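Local coordinates for protein argonaute (Aquifex aeolicus, PDB 1YVU) that cleaves target RNA as a guide-dependent endonuclease, using short single-stranded DNA guides to select complementary strands, at residues A[4-9]-A[309-314]; A[8-13]-A[286-291]; A[145-150]-A[619-624]; A[604-609]-A[626-631]. All coordinates share one frame; numbering follows the deposited sequence.

How the interactions relate
The four interactions form a continuous group, a worked example of an argonaute's N-terminal domain, both linkers and PIWI domain meeting at one junction. Interactions 1 and 2 share Asn8 and Leu9, and their centres lie about 12 Å apart; Glu309 of the first holds Tyr10 of the second through OE2 to OH, 2.6 Å. Interaction 1 is joined to interaction 3 by Lys313 NZ and Glu149 OE1, 3.0 Å apart, and to interaction 4 by the bond of Phe607 N to Leu6 O, 2.7 Å. Interactions 3 and 4 meet through Leu620 and Ile626. All lie away from the calcium site of Asp502 and Asp683.

Interaction 1 (A[4-9]-A[309-314]); sequences EALLNL and EERAKG
Glu309 to Ala312 of linker L2 lie beside Ala5 to Leu9 of the N-terminal domain in a short, loosely bonded antiparallel strand pairing. Glu309 comes first: its CB and CG rest against the carbonyl of Leu7, with CG 3.3 Å from Leu7 O. A bend at chi2 (73°) turns CD aside, and the carboxylate passes Leu6 CD1 before meeting its polar partners, Tyr10 and Arg288. The buried acid thus has both oxygens engaged beyond the strand pair.

Glu310 follows with two weak backbone bonds, its N to Leu9 O and its O from Leu7 N. The aliphatic part of its side chain lies beside Leu9, CG standing 3.9 Å from Leu9 CB, while the carboxylate leads away from the pairing.

At Arg311 the register is clearer, for it forms a non-hydrogen-bonded pair with Leu6. The two side chains run side by side and point the same way. Leu6 CD2 sits 3.2 Å above the guanidinium plane, offset toward the rim, and approaches Arg311 NE to 3.4 Å. The backbone adds a CA-H...O contact from Arg311 CA to Ala5 O.

That same Ala5 carbonyl accepts a bond without the weak geometry of the other two: Ala312 N donates to Ala5 O at 2.9 Å, with 159° at the hydrogen. Here the two methyls touch, Ala312 CB 4.0 Å from Ala5 CB.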
loop_
_atom_site.group_PDB
_atom_site.type_symbol
_atom_site.label_atom_id
_atom_site.label_comp_id
_atom_site.label_asym_id
_atom_site.label_seq_id
_atom_site.Cartn_x
_atom_site.Cartn_y
_atom_site.Cartn_z
ATOM N N GLU A 4 20.495 -18.903 -1.341
ATOM C CA GLU A 4 20.056 -18.500 0.027
ATOM C C GLU A 4 19.173 -17.259 -0.127
ATOM O O GLU A 4 19.538 -16.171 0.335
ATOM C CB GLU A 4 21.289 -18.181 0.899
ATOM C CG GLU A 4 22.408 -19.263 0.886
ATOM C CD GLU A 4 23.702 -18.833 1.605
ATOM O OE1 GLU A 4 23.620 -18.021 2.564
ATOM O OE2 GLU A 4 24.800 -19.316 1.211
ATOM N N ALA A 5 18.048 -17.432 -0.834
ATOM C CA ALA A 5 17.030 -16.388 -1.131
ATOM C C ALA A 5 17.372 -15.239 -2.107
ATOM O O ALA A 5 18.077 -14.282 -1.746
ATOM C CB ALA A 5 16.417 -15.840 0.148
ATOM N N LEU A 6 16.815 -15.322 -3.322
ATOM C CA LEU A 6 17.060 -14.338 -4.372
ATOM C C LEU A 6 16.052 -13.202 -4.402
ATOM O O LEU A 6 14.926 -13.374 -3.957
ATOM C CB LEU A 6 17.065 -15.013 -5.744
ATOM C CG LEU A 6 17.990 -16.175 -6.041
ATOM C CD1 LEU A 6 17.933 -16.446 -7.532
ATOM C CD2 LEU A 6 19.367 -15.827 -5.662
ATOM N N LEU A 7 16.487 -12.044 -4.921
ATOM C CA LEU A 7 15.659 -10.845 -5.057
ATOM C C LEU A 7 15.854 -10.168 -6.418
ATOM O O LEU A 7 16.959 -10.218 -6.990
ATOM C CB LEU A 7 16.005 -9.786 -4.009
ATOM C CG LEU A 7 15.770 -9.893 -2.504
ATOM C CD1 LEU A 7 17.104 -10.125 -1.826
ATOM C CD2 LEU A 7 15.162 -8.647 -1.937
ATOM N N ASN A 8 14.831 -9.369 -6.785
ATOM C CA ASN A 8 14.701 -8.535 -8.002
ATOM C C ASN A 8 15.773 -7.474 -8.090
ATOM O O ASN A 8 15.529 -6.415 -8.699
ATOM C CB ASN A 8 13.443 -7.662 -7.904
ATOM C CG ASN A 8 12.187 -8.416 -7.946
ATOM O OD1 ASN A 8 11.623 -8.637 -9.012
ATOM N ND2 ASN A 8 11.685 -8.759 -6.781
ATOM N N LEU A 9 16.884 -7.662 -7.381
ATOM C CA LEU A 9 17.955 -6.661 -7.348
ATOM C C LEU A 9 19.187 -7.085 -8.089
ATOM O O LEU A 9 19.671 -8.174 -7.876
ATOM C CB LEU A 9 18.301 -6.314 -5.903
ATOM C CG LEU A 9 17.126 -5.858 -5.031
ATOM C CD1 LEU A 9 17.424 -6.019 -3.576
ATOM C CD2 LEU A 9 16.767 -4.459 -5.365
ATOM N N GLU A 309 21.083 -12.114 -9.430
ATOM C CA GLU A 309 20.225 -11.523 -8.407
ATOM C C GLU A 309 21.023 -11.283 -7.163
ATOM O O GLU A 309 22.058 -11.908 -6.987
ATOM C CB GLU A 309 19.099 -12.487 -8.040
ATOM C CG GLU A 309 17.959 -12.628 -9.048
ATOM C CD GLU A 309 18.300 -13.401 -10.324
ATOM O OE1 GLU A 309 19.272 -14.206 -10.351
ATOM O OE2 GLU A 309 17.555 -13.196 -11.312
ATOM N N GLU A 310 20.572 -10.363 -6.316
ATOM C CA GLU A 310 21.275 -10.114 -5.075
ATOM C C GLU A 310 20.612 -11.018 -4.055
ATOM O O GLU A 310 19.381 -11.135 -4.008
ATOM C CB GLU A 310 21.203 -8.648 -4.659
ATOM C CG GLU A 310 21.956 -7.668 -5.579
ATOM C CD GLU A 310 23.493 -7.807 -5.568
ATOM O OE1 GLU A 310 24.119 -7.537 -4.506
ATOM O OE2 GLU A 310 24.070 -8.151 -6.640
ATOM N N ARG A 311 21.447 -11.772 -3.346
ATOM C CA ARG A 311 20.979 -12.701 -2.333
ATOM C C ARG A 311 20.758 -11.988 -1.026
ATOM O O ARG A 311 21.448 -11.011 -0.731
ATOM C CB ARG A 311 21.988 -13.830 -2.151
ATOM C CG ARG A 311 21.889 -14.904 -3.222
ATOM C CD ARG A 311 23.108 -14.978 -4.144
ATOM N NE ARG A 311 22.723 -15.178 -5.546
ATOM C CZ ARG A 311 22.822 -16.320 -6.226
ATOM N NH1 ARG A 311 23.300 -17.427 -5.657
ATOM N NH2 ARG A 311 22.402 -16.356 -7.490
ATOM N N ALA A 312 19.787 -12.478 -0.258
ATOM C CA ALA A 312 19.454 -11.925 1.062
ATOM C C ALA A 312 20.585 -12.149 2.041
ATOM O O ALA A 312 21.404 -13.043 1.835
ATOM C CB ALA A 312 18.203 -12.576 1.598
ATOM N N LYS A 313 20.646 -11.346 3.094
ATOM C CA LYS A 313 21.700 -11.526 4.080
ATOM C C LYS A 313 21.464 -12.727 5.003
ATOM O O LYS A 313 22.361 -13.553 5.158
ATOM C CB LYS A 313 21.923 -10.258 4.869
ATOM C CG LYS A 313 22.549 -9.140 4.038
ATOM C CD LYS A 313 22.693 -7.828 4.833
ATOM C CE LYS A 313 23.625 -7.932 6.046
ATOM N NZ LYS A 313 23.629 -6.656 6.816
ATOM N N GLY A 314 20.260 -12.852 5.562
ATOM C CA GLY A 314 19.953 -13.978 6.435
ATOM C C GLY A 314 18.621 -13.942 7.167
ATOM O O GLY A 314 17.692 -13.252 6.762
#

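Interaction 2 (A[8-13]-A[286-291]); sequences NLYRIE and LIRYIL
Tyr10 reaches from its strand to the helix carrying Ile287 and Leu291, and its ring is the main contribution of the strand. CB points toward the helix, and CG stands beside the backbone N, anti to the carbonyl carbon (chi1 -54°). From CG onward, Leu291 CD1 covers one face of the Tyr10 ring, 3.5 Å above its plane and over its centre, a CH-pi contact only 11° off the normal. All six ring carbons are therefore at similar range from one methyl group, with Tyr10 CE2 the nearest at 3.6 Å from Leu291 CD1. Farther out, Tyr10 CE1 comes within 3.8 Å of Ile287 CG2. The same methyl accompanies the ring to its end, where Ile287 CG2 also meets the phenolic OH. That hydroxyl is not left to apolar company, since Glu309 hydrogen-bonds it and in turn forms a salt bridge with Arg288 of the helix.

The axes of strand 9-13 and helix 286-291 are 11.6 Å from each other and 18° apart in direction. Leu291 also touches Leu157 and Ile305 on the strands flanking Tyr10. Together these contacts illustrate helix-on-sheet packing, a linker L2 helix laid nearly parallel to a strand of an antiparallel sheet built from the N-terminal domain and both linkers.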
loop_
_atom_site.group_PDB
_atom_site.type_symbol
_atom_site.label_atom_id
_atom_site.label_comp_id
_atom_site.label_asym_id
_atom_site.label_seq_id
_atom_site.Cartn_x
_atom_site.Cartn_y
_atom_site.Cartn_z
ATOM N N ASN A 8 14.831 -9.369 -6.785
ATOM C CA ASN A 8 14.701 -8.535 -8.002
ATOM C C ASN A 8 15.773 -7.474 -8.090
ATOM O O ASN A 8 15.529 -6.415 -8.699
ATOM C CB ASN A 8 13.443 -7.662 -7.904
ATOM C CG ASN A 8 12.187 -8.416 -7.946
ATOM O OD1 ASN A 8 11.623 -8.637 -9.012
ATOM N ND2 ASN A 8 11.685 -8.759 -6.781
ATOM N N LEU A 9 16.884 -7.662 -7.381
ATOM C CA LEU A 9 17.955 -6.661 -7.348
ATOM C C LEU A 9 19.187 -7.085 -8.089
ATOM O O LEU A 9 19.671 -8.174 -7.876
ATOM C CB LEU A 9 18.301 -6.314 -5.903
ATOM C CG LEU A 9 17.126 -5.858 -5.031
ATOM C CD1 LEU A 9 17.424 -6.019 -3.576
ATOM C CD2 LEU A 9 16.767 -4.459 -5.365
ATOM N N TYR A 10 19.659 -6.241 -8.997
ATOM C CA TYR A 10 20.837 -6.541 -9.798
ATOM C C TYR A 10 21.761 -5.335 -9.826
ATOM O O TYR A 10 21.302 -4.234 -10.166
ATOM C CB TYR A 10 20.423 -6.800 -11.244
ATOM C CG TYR A 10 19.372 -7.845 -11.438
ATOM C CD1 TYR A 10 17.995 -7.508 -11.407
ATOM C CD2 TYR A 10 19.736 -9.190 -11.600
ATOM C CE1 TYR A 10 16.996 -8.523 -11.514
ATOM C CE2 TYR A 10 18.764 -10.203 -11.724
ATOM C CZ TYR A 10 17.395 -9.869 -11.666
ATOM O OH TYR A 10 16.460 -10.879 -11.687
ATOM N N ARG A 11 23.070 -5.560 -9.598
ATOM C CA ARG A 11 24.080 -4.489 -9.613
ATOM C C ARG A 11 24.089 -3.856 -10.967
ATOM O O ARG A 11 24.173 -4.542 -11.962
ATOM C CB ARG A 11 25.491 -4.984 -9.293
ATOM C CG ARG A 11 25.668 -5.325 -7.844
ATOM C CD ARG A 11 27.118 -5.490 -7.388
ATOM N NE ARG A 11 27.173 -5.641 -5.924
ATOM C CZ ARG A 11 28.164 -6.210 -5.234
ATOM N NH1 ARG A 11 29.229 -6.700 -5.859
ATOM N NH2 ARG A 11 28.071 -6.307 -3.907
ATOM N N ILE A 12 23.789 -2.567 -10.978
ATOM C CA ILE A 12 23.768 -1.780 -12.192
ATOM C C ILE A 12 24.975 -0.826 -12.188
ATOM O O ILE A 12 25.416 -0.343 -11.140
ATOM C CB ILE A 12 22.373 -1.073 -12.407
ATOM C CG1 ILE A 12 22.340 -0.349 -13.741
ATOM C CG2 ILE A 12 22.018 -0.119 -11.269
ATOM C CD1 ILE A 12 20.983 0.047 -14.149
ATOM N N GLU A 13 25.541 -0.614 -13.365
ATOM C CA GLU A 13 26.706 0.235 -13.517
ATOM C C GLU A 13 26.652 1.032 -14.810
ATOM O O GLU A 13 26.061 0.585 -15.797
ATOM C CB GLU A 13 27.974 -0.630 -13.487
ATOM C CG GLU A 13 28.607 -0.744 -12.109
ATOM C CD GLU A 13 29.238 -2.094 -11.823
ATOM O OE1 GLU A 13 29.794 -2.742 -12.731
ATOM O OE2 GLU A 13 29.195 -2.503 -10.649
ATOM N N LEU A 286 11.180 -14.385 -16.174
ATOM C CA LEU A 286 10.607 -13.358 -17.035
ATOM C C LEU A 286 11.397 -12.085 -16.819
ATOM O O LEU A 286 11.843 -11.477 -17.776
ATOM C CB LEU A 286 9.146 -13.113 -16.673
ATOM C CG LEU A 286 8.100 -12.883 -17.759
ATOM C CD1 LEU A 286 8.700 -12.817 -19.157
ATOM C CD2 LEU A 286 7.024 -13.955 -17.610
ATOM N N ILE A 287 11.584 -11.710 -15.553
ATOM C CA ILE A 287 12.391 -10.552 -15.174
ATOM C C ILE A 287 13.754 -10.788 -15.819
ATOM O O ILE A 287 14.262 -9.891 -16.492
ATOM C CB ILE A 287 12.516 -10.455 -13.640
ATOM C CG1 ILE A 287 11.208 -9.934 -13.069
ATOM C CG2 ILE A 287 13.742 -9.632 -13.183
ATOM C CD1 ILE A 287 11.069 -10.257 -11.605
ATOM N N ARG A 288 14.251 -12.039 -15.730
ATOM C CA ARG A 288 15.538 -12.445 -16.324
ATOM C C ARG A 288 15.482 -12.315 -17.831
ATOM O O ARG A 288 16.499 -12.065 -18.441
ATOM C CB ARG A 288 15.947 -13.882 -15.968
ATOM C CG ARG A 288 16.458 -14.100 -14.548
ATOM C CD ARG A 288 16.654 -15.587 -14.259
ATOM N NE ARG A 288 16.821 -15.859 -12.834
ATOM C CZ ARG A 288 17.721 -16.693 -12.315
ATOM N NH1 ARG A 288 18.557 -17.369 -13.092
ATOM N NH2 ARG A 288 17.825 -16.806 -11.000
ATOM N N TYR A 289 14.302 -12.429 -18.430
ATOM C CA TYR A 289 14.212 -12.281 -19.882
ATOM C C TYR A 289 14.205 -10.794 -20.275
ATOM O O TYR A 289 14.766 -10.423 -21.298
ATOM C CB TYR A 289 12.976 -13.022 -20.437
ATOM C CG TYR A 289 12.874 -13.094 -21.964
ATOM C CD1 TYR A 289 13.731 -13.936 -22.725
ATOM C CD2 TYR A 289 11.893 -12.343 -22.658
ATOM C CE1 TYR A 289 13.600 -14.024 -24.165
ATOM C CE2 TYR A 289 11.750 -12.423 -24.082
ATOM C CZ TYR A 289 12.600 -13.261 -24.827
ATOM O OH TYR A 289 12.426 -13.340 -26.199
ATOM N N ILE A 290 13.625 -9.952 -19.421
ATOM C CA ILE A 290 13.529 -8.504 -19.653
ATOM C C ILE A 290 14.913 -7.856 -19.583
ATOM O O ILE A 290 15.251 -6.991 -20.402
ATOM C CB ILE A 290 12.601 -7.835 -18.606
ATOM C CG1 ILE A 290 11.281 -8.589 -18.528
ATOM C CG2 ILE A 290 12.306 -6.384 -18.984
ATOM C CD1 ILE A 290 10.368 -8.188 -17.400
ATOM N N LEU A 291 15.707 -8.299 -18.607
ATOM C CA LEU A 291 17.072 -7.819 -18.379
ATOM C C LEU A 291 17.962 -7.970 -19.597
ATOM O O LEU A 291 18.642 -7.027 -19.989
ATOM C CB LEU A 291 17.734 -8.607 -17.260
ATOM C CG LEU A 291 17.602 -8.273 -15.795
ATOM C CD1 LEU A 291 18.750 -9.000 -15.133
ATOM C CD2 LEU A 291 17.754 -6.794 -15.577
#

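Interaction 3 (A[145-150]-A[619-624]); sequences VLKSEE and KLSEDS
Ser148 and Leu620 form a single backbone bridge where linker L1 meets the turn of a beta-hairpin in the PIWI box. Ser148 CA and Leu620 CA are 4.3 Å apart. Beside this bridge, Ser621 N donates to Lys147 O at 3.1 Å, approaching from a position tilted 33° out of the carbonyl plane. A water bridges the two segments, accepting from Lys147 N and hydrogen-bonding Ser621 OG.

The two methyls of Leu620 take different partners: Leu620 CD2 lies 3.2 Å from Lys147 O, and Leu620 CD1 3.8 Å from Leu146 CD1. The extended side chain of Lys147 passes Ser621, its CB and CD touching the serine's CB and OG.

The outer part is electrostatic. Glu149 CG stands anti to the backbone N (chi1 -170°), and the extended acid crosses Lys619, whose CD lies 3.6 Å from Glu149 OE2. A bend at chi4 (-123°) brings Lys619 NZ to 3.5 Å from Glu149 OE2, a weak salt bridge. Lys619 NZ is shared, lying 3.4 Å from Asp623 OD1 in a second weak pairing. Glu149 has a stronger partner in Lys313 of linker L2, and Asp623 has another in Lys645. The charges alternate from Lys313 through Glu149, Lys619 and Asp623 to Lys645, a salt-bridge network where linker L1 meets a hairpin of the RNase H-like PIWI domain.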
loop_
_atom_site.group_PDB
_atom_site.type_symbol
_atom_site.label_atom_id
_atom_site.label_comp_id
_atom_site.label_asym_id
_atom_site.label_seq_id
_atom_site.Cartn_x
_atom_site.Cartn_y
_atom_site.Cartn_z
ATOM N N VAL A 145 15.958 2.487 -9.242
ATOM C CA VAL A 145 17.348 2.265 -8.864
ATOM C C VAL A 145 17.529 2.540 -7.381
ATOM O O VAL A 145 17.256 3.638 -6.913
ATOM C CB VAL A 145 18.325 3.108 -9.709
ATOM C CG1 VAL A 145 19.731 3.029 -9.144
ATOM C CG2 VAL A 145 18.314 2.601 -11.163
ATOM N N LEU A 146 17.914 1.493 -6.655
ATOM C CA LEU A 146 18.167 1.531 -5.209
ATOM C C LEU A 146 19.665 1.457 -4.950
ATOM O O LEU A 146 20.442 1.330 -5.889
ATOM C CB LEU A 146 17.447 0.384 -4.482
ATOM C CG LEU A 146 15.957 0.089 -4.712
ATOM C CD1 LEU A 146 15.467 -0.708 -3.547
ATOM C CD2 LEU A 146 15.106 1.364 -4.873
ATOM N N LYS A 147 20.059 1.525 -3.685
ATOM C CA LYS A 147 21.464 1.530 -3.303
ATOM C C LYS A 147 21.618 0.527 -2.210
ATOM O O LYS A 147 20.913 0.621 -1.198
ATOM C CB LYS A 147 21.822 2.892 -2.719
ATOM C CG LYS A 147 23.287 3.223 -2.600
ATOM C CD LYS A 147 23.458 4.617 -2.021
ATOM C CE LYS A 147 24.889 4.867 -1.586
ATOM N NZ LYS A 147 24.986 6.132 -0.812
ATOM N N SER A 148 22.601 -0.357 -2.356
ATOM C CA SER A 148 22.863 -1.390 -1.355
ATOM C C SER A 148 23.494 -0.842 -0.067
ATOM O O SER A 148 23.780 0.367 0.061
ATOM C CB SER A 148 23.750 -2.499 -1.943
ATOM O OG SER A 148 25.036 -2.015 -2.322
ATOM N N GLU A 149 23.700 -1.749 0.884
ATOM C CA GLU A 149 24.305 -1.443 2.177
ATOM C C GLU A 149 25.749 -0.994 1.932
ATOM O O GLU A 149 26.164 0.089 2.370
ATOM C CB GLU A 149 24.282 -2.710 3.052
ATOM C CG GLU A 149 24.655 -2.490 4.524
ATOM C CD GLU A 149 24.866 -3.783 5.305
ATOM O OE1 GLU A 149 24.857 -4.887 4.714
ATOM O OE2 GLU A 149 25.042 -3.681 6.534
ATOM N N GLU A 150 26.423 -1.776 1.085
ATOM C CA GLU A 150 27.817 -1.588 0.713
ATOM C C GLU A 150 28.070 -0.338 -0.132
ATOM O O GLU A 150 29.148 0.267 -0.028
ATOM C CB GLU A 150 28.319 -2.841 0.005
ATOM C CG GLU A 150 27.795 -4.140 0.609
ATOM C CD GLU A 150 28.736 -5.307 0.396
ATOM O OE1 GLU A 150 28.990 -5.663 -0.780
ATOM O OE2 GLU A 150 29.220 -5.874 1.405
ATOM N N LYS A 619 19.641 -5.666 3.150
ATOM C CA LYS A 619 19.801 -4.330 3.719
ATOM C C LYS A 619 20.292 -3.291 2.696
ATOM O O LYS A 619 21.158 -3.572 1.861
ATOM C CB LYS A 619 20.696 -4.396 4.965
ATOM C CG LYS A 619 20.691 -3.148 5.849
ATOM C CD LYS A 619 21.523 -3.362 7.121
ATOM C CE LYS A 619 21.565 -2.087 7.941
ATOM N NZ LYS A 619 22.942 -1.528 8.267
ATOM N N LEU A 620 19.643 -2.122 2.723
ATOM C CA LEU A 620 19.959 -0.992 1.850
ATOM C C LEU A 620 20.759 0.115 2.568
ATOM O O LEU A 620 21.187 -0.062 3.721
ATOM C CB LEU A 620 18.686 -0.442 1.212
ATOM C CG LEU A 620 17.957 -1.485 0.372
ATOM C CD1 LEU A 620 16.547 -1.048 0.050
ATOM C CD2 LEU A 620 18.768 -1.765 -0.890
ATOM N N SER A 621 20.950 1.243 1.881
ATOM C CA SER A 621 21.752 2.362 2.377
ATOM C C SER A 621 21.336 3.110 3.631
ATOM O O SER A 621 21.877 2.842 4.710
ATOM C CB SER A 621 22.035 3.360 1.247
ATOM O OG SER A 621 20.844 3.774 0.593
ATOM N N GLU A 622 20.391 4.039 3.482
ATOM C CA GLU A 622 19.891 4.893 4.569
ATOM C C GLU A 622 19.001 4.132 5.577
ATOM O O GLU A 622 17.852 4.522 5.855
ATOM C CB GLU A 622 19.140 6.092 3.954
ATOM C CG GLU A 622 19.917 6.901 2.890
ATOM C CD GLU A 622 18.999 7.599 1.883
ATOM O OE1 GLU A 622 17.777 7.748 2.157
ATOM O OE2 GLU A 622 19.512 7.989 0.805
ATOM N N ASP A 623 19.577 3.060 6.133
ATOM C CA ASP A 623 18.948 2.148 7.092
ATOM C C ASP A 623 17.544 1.686 6.717
ATOM O O ASP A 623 16.575 1.861 7.458
ATOM C CB ASP A 623 19.035 2.671 8.532
ATOM C CG ASP A 623 20.144 1.981 9.343
ATOM O OD1 ASP A 623 20.860 1.118 8.773
ATOM O OD2 ASP A 623 20.300 2.269 10.549
ATOM N N SER A 624 17.438 1.256 5.466
ATOM C CA SER A 624 16.216 0.710 4.929
ATOM C C SER A 624 16.521 -0.778 4.729
ATOM O O SER A 624 17.680 -1.146 4.487
ATOM C CB SER A 624 15.758 1.439 3.656
ATOM O OG SER A 624 16.824 1.766 2.784
HETATM O O HOH W 1 18.745 2.498 -1.244
#

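Interaction 4 (A[604-609]-A[626-631]); sequences PRFFSN and ILATYN
Phe606 and Pro604 pack against Ile626 and Ala628 inside the PIWI domain, which has an RNase H fold; no hydrogen bond joins the two segments, and the side chains that meet are apolar, though backbone carbonyls also take part. In the first shell the phenylalanine presents the rim of its ring to the other backbone. Ile626 O lies near the ring plane at the edge, 3.7 Å from Phe606 CZ, and the carbonyl carbon of Leu627 is also at the edge. The methyl of Ala628 completes this approach, its CB standing 3.8 Å from Phe606 CE1. Ile626 CG2 is a looser neighbour of that same ring carbon.

Pro604 and Ile626 meet at about a right angle. Two branches of Ile626 reach Pro604: CD1 rests on the pyrrolidine ring, 3.8 Å from Pro604 CG, and CG2 lies 3.4 Å from Pro604 O. Chi1 of -65° sets CG1 of Ile626 beside the backbone N and leaves CG2 anti to that N.

Farther out, Leu7 of the N-terminal domain touches Pro604, Phe606 and Ile626 alike, and Pro640 adds to the surroundings of Phe606. The strand of Ile626 is bonded through its backbone to its own neighbours, Ile626 with Tyr618 and Leu627 with Ile641, while Phe607 bonds to Leu6. Ile626 CD1 also packs on Leu620 CD1, in the turn of the same hairpin.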
loop_
_atom_site.group_PDB
_atom_site.type_symbol
_atom_site.label_atom_id
_atom_site.label_comp_id
_atom_site.label_asym_id
_atom_site.label_seq_id
_atom_site.Cartn_x
_atom_site.Cartn_y
_atom_site.Cartn_z
ATOM N N PRO A 604 10.928 -5.143 -3.417
ATOM C CA PRO A 604 11.627 -6.243 -4.089
ATOM C C PRO A 604 11.201 -7.542 -3.424
ATOM O O PRO A 604 11.196 -7.638 -2.193
ATOM C CB PRO A 604 13.086 -5.933 -3.806
ATOM C CG PRO A 604 13.115 -4.463 -3.752
ATOM C CD PRO A 604 11.914 -4.163 -2.917
ATOM N N ARG A 605 10.774 -8.497 -4.248
ATOM C CA ARG A 605 10.303 -9.788 -3.771
ATOM C C ARG A 605 11.431 -10.755 -3.418
ATOM O O ARG A 605 12.597 -10.417 -3.607
ATOM C CB ARG A 605 9.309 -10.380 -4.779
ATOM C CG ARG A 605 7.955 -9.616 -4.865
ATOM C CD ARG A 605 6.802 -10.503 -5.388
ATOM N NE ARG A 605 5.898 -9.797 -6.296
ATOM C CZ ARG A 605 6.153 -9.560 -7.586
ATOM N NH1 ARG A 605 7.288 -9.989 -8.127
ATOM N NH2 ARG A 605 5.304 -8.854 -8.326
ATOM N N PHE A 606 11.075 -11.846 -2.730
ATOM C CA PHE A 606 12.011 -12.909 -2.339
ATOM C C PHE A 606 11.611 -14.167 -3.105
ATOM O O PHE A 606 10.434 -14.585 -3.088
ATOM C CB PHE A 606 11.934 -13.244 -0.857
ATOM C CG PHE A 606 12.577 -12.223 0.049
ATOM C CD1 PHE A 606 11.786 -11.433 0.889
ATOM C CD2 PHE A 606 13.978 -12.105 0.157
ATOM C CE1 PHE A 606 12.373 -10.541 1.826
ATOM C CE2 PHE A 606 14.569 -11.200 1.111
ATOM C CZ PHE A 606 13.762 -10.433 1.932
ATOM N N PHE A 607 12.587 -14.759 -3.788
ATOM C CA PHE A 607 12.367 -15.964 -4.570
ATOM C C PHE A 607 13.270 -17.033 -3.981
ATOM O O PHE A 607 14.482 -16.841 -3.882
ATOM C CB PHE A 607 12.715 -15.742 -6.054
ATOM C CG PHE A 607 12.080 -14.509 -6.668
ATOM C CD1 PHE A 607 12.842 -13.343 -6.889
ATOM C CD2 PHE A 607 10.716 -14.501 -7.021
ATOM C CE1 PHE A 607 12.244 -12.170 -7.465
ATOM C CE2 PHE A 607 10.097 -13.340 -7.595
ATOM C CZ PHE A 607 10.853 -12.179 -7.819
ATOM N N SER A 608 12.644 -18.106 -3.500
ATOM C CA SER A 608 13.305 -19.272 -2.915
ATOM C C SER A 608 12.245 -20.299 -2.580
ATOM O O SER A 608 11.060 -19.961 -2.463
ATOM C CB SER A 608 14.068 -18.921 -1.653
ATOM O OG SER A 608 13.270 -18.103 -0.840
ATOM N N ASN A 609 12.707 -21.527 -2.343
ATOM C CA ASN A 609 11.861 -22.678 -2.047
ATOM C C ASN A 609 11.767 -23.040 -0.570
ATOM O O ASN A 609 11.087 -24.002 -0.182
ATOM C CB ASN A 609 12.361 -23.854 -2.877
ATOM C CG ASN A 609 12.416 -23.520 -4.364
ATOM O OD1 ASN A 609 11.383 -23.472 -5.037
ATOM N ND2 ASN A 609 13.614 -23.217 -4.865
ATOM N N ILE A 626 14.632 -4.611 3.355
ATOM C CA ILE A 626 13.545 -5.319 2.673
ATOM C C ILE A 626 13.422 -6.534 3.580
ATOM O O ILE A 626 14.374 -7.281 3.769
ATOM C CB ILE A 626 13.928 -5.672 1.261
ATOM C CG1 ILE A 626 14.117 -4.370 0.491
ATOM C CG2 ILE A 626 12.837 -6.501 0.597
ATOM C CD1 ILE A 626 15.229 -4.449 -0.549
ATOM N N LEU A 627 12.246 -6.684 4.170
ATOM C CA LEU A 627 12.015 -7.708 5.160
ATOM C C LEU A 627 10.853 -8.650 4.912
ATOM O O LEU A 627 9.743 -8.211 4.580
ATOM C CB LEU A 627 11.793 -6.993 6.506
ATOM C CG LEU A 627 11.674 -7.803 7.784
ATOM C CD1 LEU A 627 13.001 -8.515 7.992
ATOM C CD2 LEU A 627 11.289 -6.921 8.996
ATOM N N ALA A 628 11.074 -9.927 5.215
ATOM C CA ALA A 628 10.030 -10.921 5.094
ATOM C C ALA A 628 9.368 -11.028 6.481
ATOM O O ALA A 628 9.989 -11.539 7.436
ATOM C CB ALA A 628 10.620 -12.204 4.697
ATOM N N THR A 629 8.125 -10.545 6.570
ATOM C CA THR A 629 7.352 -10.542 7.811
ATOM C C THR A 629 6.502 -11.748 8.128
ATOM O O THR A 629 5.942 -11.836 9.232
ATOM C CB THR A 629 6.407 -9.390 7.832
ATOM O OG1 THR A 629 5.825 -9.220 6.522
ATOM C CG2 THR A 629 7.122 -8.149 8.278
ATOM N N TYR A 630 6.314 -12.620 7.136
ATOM C CA TYR A 630 5.489 -13.825 7.268
ATOM C C TYR A 630 5.991 -14.915 6.316
ATOM O O TYR A 630 6.568 -14.601 5.276
ATOM C CB TYR A 630 3.994 -13.499 7.010
ATOM C CG TYR A 630 3.587 -13.147 5.575
ATOM C CD1 TYR A 630 2.711 -13.981 4.854
ATOM C CD2 TYR A 630 4.024 -11.957 4.954
ATOM C CE1 TYR A 630 2.262 -13.643 3.546
ATOM C CE2 TYR A 630 3.588 -11.604 3.643
ATOM C CZ TYR A 630 2.699 -12.451 2.949
ATOM O OH TYR A 630 2.210 -12.108 1.700
ATOM N N ASN A 631 5.715 -16.178 6.660
ATOM C CA ASN A 631 6.113 -17.357 5.875
ATOM C C ASN A 631 5.242 -17.522 4.617
ATOM O O ASN A 631 4.072 -17.122 4.620
ATOM C CB ASN A 631 5.981 -18.616 6.737
ATOM C CG ASN A 631 6.582 -18.457 8.129
ATOM O OD1 ASN A 631 7.779 -18.271 8.274
ATOM N ND2 ASN A 631 5.748 -18.557 9.155
#